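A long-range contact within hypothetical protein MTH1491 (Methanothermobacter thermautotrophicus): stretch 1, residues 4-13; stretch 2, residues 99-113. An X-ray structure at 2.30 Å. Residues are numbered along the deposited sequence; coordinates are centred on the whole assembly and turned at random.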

# COMPACT_ATOMS: atom_id res chain seq x y z
N TYR A 4 -9.54 -2.10 17.69
CA TYR A 4 -8.85 -1.85 16.42
C TYR A 4 -9.21 -0.54 15.74
O TYR A 4 -10.36 -0.09 15.76
CB TYR A 4 -9.09 -3.00 15.44
CG TYR A 4 -8.56 -4.32 15.93
CD1 TYR A 4 -9.42 -5.28 16.46
CD2 TYR A 4 -7.20 -4.61 15.88
CE1 TYR A 4 -8.94 -6.51 16.92
CE2 TYR A 4 -6.71 -5.83 16.33
CZ TYR A 4 -7.59 -6.78 16.85
OH TYR A 4 -7.13 -7.99 17.29
N ARG A 5 -8.19 0.07 15.14
CA ARG A 5 -8.33 1.33 14.44
C ARG A 5 -7.60 1.21 13.12
O ARG A 5 -6.41 0.88 13.08
CB ARG A 5 -7.72 2.46 15.26
CG ARG A 5 -8.40 2.70 16.61
CD ARG A 5 -7.56 3.67 17.41
NE ARG A 5 -6.23 3.12 17.62
CZ ARG A 5 -5.19 3.81 18.08
NH1 ARG A 5 -5.32 5.09 18.40
NH2 ARG A 5 -4.02 3.21 18.22
N VAL A 6 -8.30 1.49 12.03
CA VAL A 6 -7.70 1.36 10.71
C VAL A 6 -8.16 2.43 9.73
O VAL A 6 -9.33 2.82 9.69
CB VAL A 6 -7.99 -0.06 10.13
CG1 VAL A 6 -9.44 -0.39 10.27
CG2 VAL A 6 -7.58 -0.14 8.66
N VAL A 7 -7.22 2.89 8.93
CA VAL A 7 -7.50 3.89 7.92
C VAL A 7 -7.16 3.30 6.54
O VAL A 7 -6.05 2.77 6.33
CB VAL A 7 -6.68 5.19 8.16
CG1 VAL A 7 -5.20 4.88 8.27
CG2 VAL A 7 -6.91 6.18 7.03
N PHE A 8 -8.13 3.37 5.63
CA PHE A 8 -7.95 2.88 4.27
C PHE A 8 -7.51 4.03 3.39
O PHE A 8 -7.84 5.18 3.64
CB PHE A 8 -9.23 2.31 3.69
CG PHE A 8 -9.60 0.96 4.23
CD1 PHE A 8 -10.20 0.84 5.47
CD2 PHE A 8 -9.35 -0.19 3.48
CE1 PHE A 8 -10.56 -0.42 5.97
CE2 PHE A 8 -9.70 -1.45 3.96
CZ PHE A 8 -10.31 -1.57 5.20
N HIS A 9 -6.77 3.68 2.35
CA HIS A 9 -6.23 4.67 1.43
C HIS A 9 -6.62 4.30 0.01
O HIS A 9 -6.35 3.20 -0.44
CB HIS A 9 -4.70 4.67 1.60
CG HIS A 9 -3.94 5.37 0.52
ND1 HIS A 9 -2.56 5.39 0.50
CD2 HIS A 9 -4.34 6.05 -0.58
CE1 HIS A 9 -2.14 6.05 -0.57
NE2 HIS A 9 -3.20 6.46 -1.24
N ILE A 10 -7.28 5.22 -0.67
CA ILE A 10 -7.65 5.00 -2.06
C ILE A 10 -7.39 6.29 -2.85
O ILE A 10 -7.80 7.37 -2.44
CB ILE A 10 -9.12 4.57 -2.19
CG1 ILE A 10 -9.41 4.17 -3.63
CG2 ILE A 10 -10.06 5.68 -1.71
CD1 ILE A 10 -10.81 3.61 -3.79
N ASP A 11 -6.68 6.18 -3.96
CA ASP A 11 -6.40 7.35 -4.78
C ASP A 11 -6.74 7.14 -6.26
O ASP A 11 -6.26 7.88 -7.13
CB ASP A 11 -4.93 7.79 -4.61
CG ASP A 11 -3.93 6.65 -4.83
OD1 ASP A 11 -2.80 6.74 -4.28
OD2 ASP A 11 -4.24 5.68 -5.55
N GLU A 12 -7.56 6.14 -6.54
CA GLU A 12 -7.99 5.84 -7.91
C GLU A 12 -9.51 5.69 -7.85
O GLU A 12 -10.07 5.54 -6.77
CB GLU A 12 -7.36 4.52 -8.40
CG GLU A 12 -5.84 4.47 -8.21
CD GLU A 12 -5.25 3.07 -8.37
OE1 GLU A 12 -4.97 2.66 -9.52
OE2 GLU A 12 -5.07 2.37 -7.35
N ASP A 13 -10.18 5.75 -8.99
CA ASP A 13 -11.63 5.60 -8.99
C ASP A 13 -12.13 4.52 -9.94
O ASP A 13 -13.32 4.45 -10.24
CB ASP A 13 -12.32 6.94 -9.28
CG ASP A 13 -12.06 7.44 -10.69
OD1 ASP A 13 -11.02 7.10 -11.28
OD2 ASP A 13 -12.90 8.22 -11.20
N HIS A 99 -3.19 13.30 6.87
CA HIS A 99 -4.10 12.66 7.81
C HIS A 99 -3.68 11.19 8.00
O HIS A 99 -3.67 10.69 9.12
CB HIS A 99 -5.55 12.72 7.30
CG HIS A 99 -6.54 12.21 8.30
ND1 HIS A 99 -6.77 12.83 9.51
CD2 HIS A 99 -7.34 11.11 8.28
CE1 HIS A 99 -7.66 12.13 10.20
NE2 HIS A 99 -8.02 11.09 9.48
N ILE A 100 -3.33 10.52 6.91
CA ILE A 100 -2.89 9.13 6.98
C ILE A 100 -1.63 9.01 7.85
O ILE A 100 -1.54 8.12 8.69
CB ILE A 100 -2.60 8.56 5.57
CG1 ILE A 100 -3.90 8.46 4.76
CG2 ILE A 100 -1.98 7.17 5.68
CD1 ILE A 100 -3.68 7.98 3.30
N VAL A 101 -0.68 9.91 7.66
CA VAL A 101 0.54 9.87 8.45
C VAL A 101 0.26 10.13 9.92
O VAL A 101 0.81 9.47 10.80
CB VAL A 101 1.61 10.87 7.92
CG1 VAL A 101 2.76 11.00 8.92
CG2 VAL A 101 2.15 10.37 6.57
N ARG A 102 -0.62 11.09 10.20
CA ARG A 102 -0.96 11.39 11.59
C ARG A 102 -1.61 10.16 12.22
O ARG A 102 -1.29 9.77 13.33
CB ARG A 102 -1.94 12.56 11.67
CG ARG A 102 -1.37 13.90 11.22
CD ARG A 102 -2.26 15.04 11.69
NE ARG A 102 -1.64 16.34 11.42
CZ ARG A 102 -1.72 16.98 10.25
NH1 ARG A 102 -2.41 16.46 9.25
NH2 ARG A 102 -1.11 18.15 10.10
N ARG A 103 -2.55 9.57 11.49
CA ARG A 103 -3.26 8.40 11.98
C ARG A 103 -2.29 7.25 12.28
O ARG A 103 -2.32 6.66 13.36
CB ARG A 103 -4.30 7.98 10.95
CG ARG A 103 -5.64 7.63 11.53
CD ARG A 103 -6.64 8.79 11.62
NE ARG A 103 -6.54 9.56 12.84
CZ ARG A 103 -7.54 10.29 13.37
NH1 ARG A 103 -8.72 10.35 12.79
NH2 ARG A 103 -7.33 10.98 14.47
N GLN A 104 -1.43 6.93 11.32
CA GLN A 104 -0.46 5.86 11.50
C GLN A 104 0.41 6.17 12.71
O GLN A 104 0.72 5.30 13.52
CB GLN A 104 0.42 5.71 10.26
CG GLN A 104 -0.18 4.86 9.16
CD GLN A 104 0.78 4.57 8.02
OE1 GLN A 104 1.90 4.14 8.24
NE2 GLN A 104 0.33 4.81 6.79
N THR A 105 0.77 7.44 12.85
CA THR A 105 1.60 7.88 13.97
C THR A 105 0.86 7.71 15.30
O THR A 105 1.49 7.49 16.34
CB THR A 105 2.01 9.34 13.77
OG1 THR A 105 2.74 9.45 12.54
CG2 THR A 105 2.88 9.81 14.94
N GLU A 106 -0.47 7.78 15.26
CA GLU A 106 -1.28 7.62 16.46
C GLU A 106 -1.58 6.14 16.75
O GLU A 106 -2.37 5.83 17.64
CB GLU A 106 -2.61 8.38 16.30
CG GLU A 106 -2.49 9.88 16.35
CD GLU A 106 -3.63 10.59 15.61
OE1 GLU A 106 -4.70 9.97 15.40
OE2 GLU A 106 -3.46 11.78 15.26
N GLY A 107 -0.97 5.23 16.00
CA GLY A 107 -1.20 3.81 16.24
C GLY A 107 -2.21 3.11 15.34
O GLY A 107 -2.45 1.92 15.49
N TRP A 108 -2.82 3.83 14.41
CA TRP A 108 -3.79 3.20 13.52
C TRP A 108 -3.11 2.29 12.50
O TRP A 108 -1.99 2.55 12.07
CB TRP A 108 -4.60 4.26 12.77
CG TRP A 108 -5.51 5.11 13.62
CD1 TRP A 108 -5.17 5.82 14.74
CD2 TRP A 108 -6.90 5.37 13.38
NE1 TRP A 108 -6.27 6.50 15.21
CE2 TRP A 108 -7.34 6.25 14.39
CE3 TRP A 108 -7.81 4.94 12.40
CZ2 TRP A 108 -8.66 6.72 14.46
CZ3 TRP A 108 -9.13 5.41 12.46
CH2 TRP A 108 -9.54 6.30 13.49
N ALA A 109 -3.80 1.23 12.09
CA ALA A 109 -3.27 0.32 11.09
C ALA A 109 -3.58 0.95 9.71
O ALA A 109 -4.48 1.77 9.58
CB ALA A 109 -3.94 -1.03 11.22
N TYR A 110 -2.82 0.56 8.70
CA TYR A 110 -2.99 1.12 7.37
C TYR A 110 -3.26 0.05 6.33
O TYR A 110 -2.56 -0.96 6.26
CB TYR A 110 -1.71 1.90 7.04
CG TYR A 110 -1.53 2.39 5.62
CD1 TYR A 110 -2.25 3.47 5.12
CD2 TYR A 110 -0.56 1.80 4.79
CE1 TYR A 110 -2.01 3.97 3.83
CE2 TYR A 110 -0.31 2.29 3.50
CZ TYR A 110 -1.03 3.38 3.03
OH TYR A 110 -0.76 3.87 1.77
N ILE A 111 -4.28 0.27 5.52
CA ILE A 111 -4.62 -0.67 4.46
C ILE A 111 -4.77 0.07 3.13
O ILE A 111 -5.54 1.02 3.02
CB ILE A 111 -5.94 -1.41 4.74
CG1 ILE A 111 -5.85 -2.19 6.05
CG2 ILE A 111 -6.25 -2.36 3.60
CD1 ILE A 111 -4.78 -3.25 6.06
N ARG A 112 -4.05 -0.39 2.11
CA ARG A 112 -4.11 0.22 0.79
C ARG A 112 -4.60 -0.85 -0.21
O ARG A 112 -3.81 -1.59 -0.77
CB ARG A 112 -2.72 0.75 0.44
CG ARG A 112 -2.65 1.78 -0.70
CD ARG A 112 -2.77 1.13 -2.06
NE ARG A 112 -2.50 2.08 -3.13
CZ ARG A 112 -2.83 1.88 -4.40
NH1 ARG A 112 -3.46 0.77 -4.76
NH2 ARG A 112 -2.54 2.80 -5.32
N PRO A 113 -5.92 -0.94 -0.41
CA PRO A 113 -6.45 -1.94 -1.34
C PRO A 113 -5.99 -1.70 -2.77
O PRO A 113 -5.74 -2.67 -3.48
CB PRO A 113 -7.96 -1.80 -1.19
CG PRO A 113 -8.13 -1.18 0.17
CD PRO A 113 -7.02 -0.18 0.20

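Residues 4-10 form a strand that pairs in parallel with the short strand 109-111 near the C-terminus of the chain, while the helix that ends at Thr105 runs nearly antiparallel to strand 4-10, its axis 9.1 Å away at closest approach. Together the two stretches bury 917 Å², counting both sides.

The backbone ladder is regular. Ala109 N donates to Arg5 O (2.8 Å), and Val7 N returns a bond to Ala109 O (3.0 Å). One step on, Ile111 N donates to Val7 O (3.2 Å) and His9 N to Ile111 O (3.0 Å). Arg5, Val7 and His9 thus do the bonding on one strand, Ala109 and Ile111 on the other, each of the latter two using both its amide and its carbonyl. This is the alternation expected of a parallel pair, in which the amides and carbonyls of Val6, Phe8 and Tyr110 are directed away from the partner strand. The same carbonyls also take longer CA-H...O contacts: Val6 CA lies 3.4 Å from Ala109 O, and Phe8 CA 3.3 Å from Ile111 O.

On the sheet face bearing Val6, Phe8, Ala109 and Ile111, the contacts are apolar. Val6 CG2 meets Ile111 CG1 at 3.7 Å, Ile111 CB sits over a face of the Phe8 ring, and Pro113 CG approaches the edge of that ring, 3.7 Å from Phe8 CD2. The other face carries Val7 and Tyr110 and is turned to the helix, where Val7 CG1 comes within 4.2 Å of Arg103 CB.

His9 is engaged on both faces and at both ring nitrogens. Its ring is held between Ile100 CD1 on one face and Arg112 CG on the opposite face, leaving its nitrogens free to bond at the edge. ND1 shares a short hydrogen bond with Tyr110 OH (2.7 Å), in which either group could be the donor; the hydroxyl is also hydrogen-bonded elsewhere in the structure. NE2 donates to Asp11 OD1 (3.1 Å), so both ring nitrogens are satisfied.

The other carboxylate oxygen of Asp11 faces Arg112. Asp11 OD2 and Arg112 NH2 form a salt bridge at 3.4 Å, but the oxygen lies well out of the guanidinium plane, so the attraction is one of charge alone. Glu12 OE2 adds a second salt bridge to Arg112 NH2 at 3.3 Å, this one with a weak hydrogen bond.

At the opposite end of the ladder, Arg5 reaches the turn after the helix. Its CB packs over a face of the Trp108 ring, 3.8 Å from the five-membered ring centroid, and its guanidinium makes two weak hydrogen bonds to Glu106 O, from NH1 (3.1 Å) and NH2 (3.2 Å). Gly107 leaves room for this group: an ideal CB there would fall 2.5 Å from Arg5 NH2, and the positive phi of 98° would independently jam it against the preceding carbonyl.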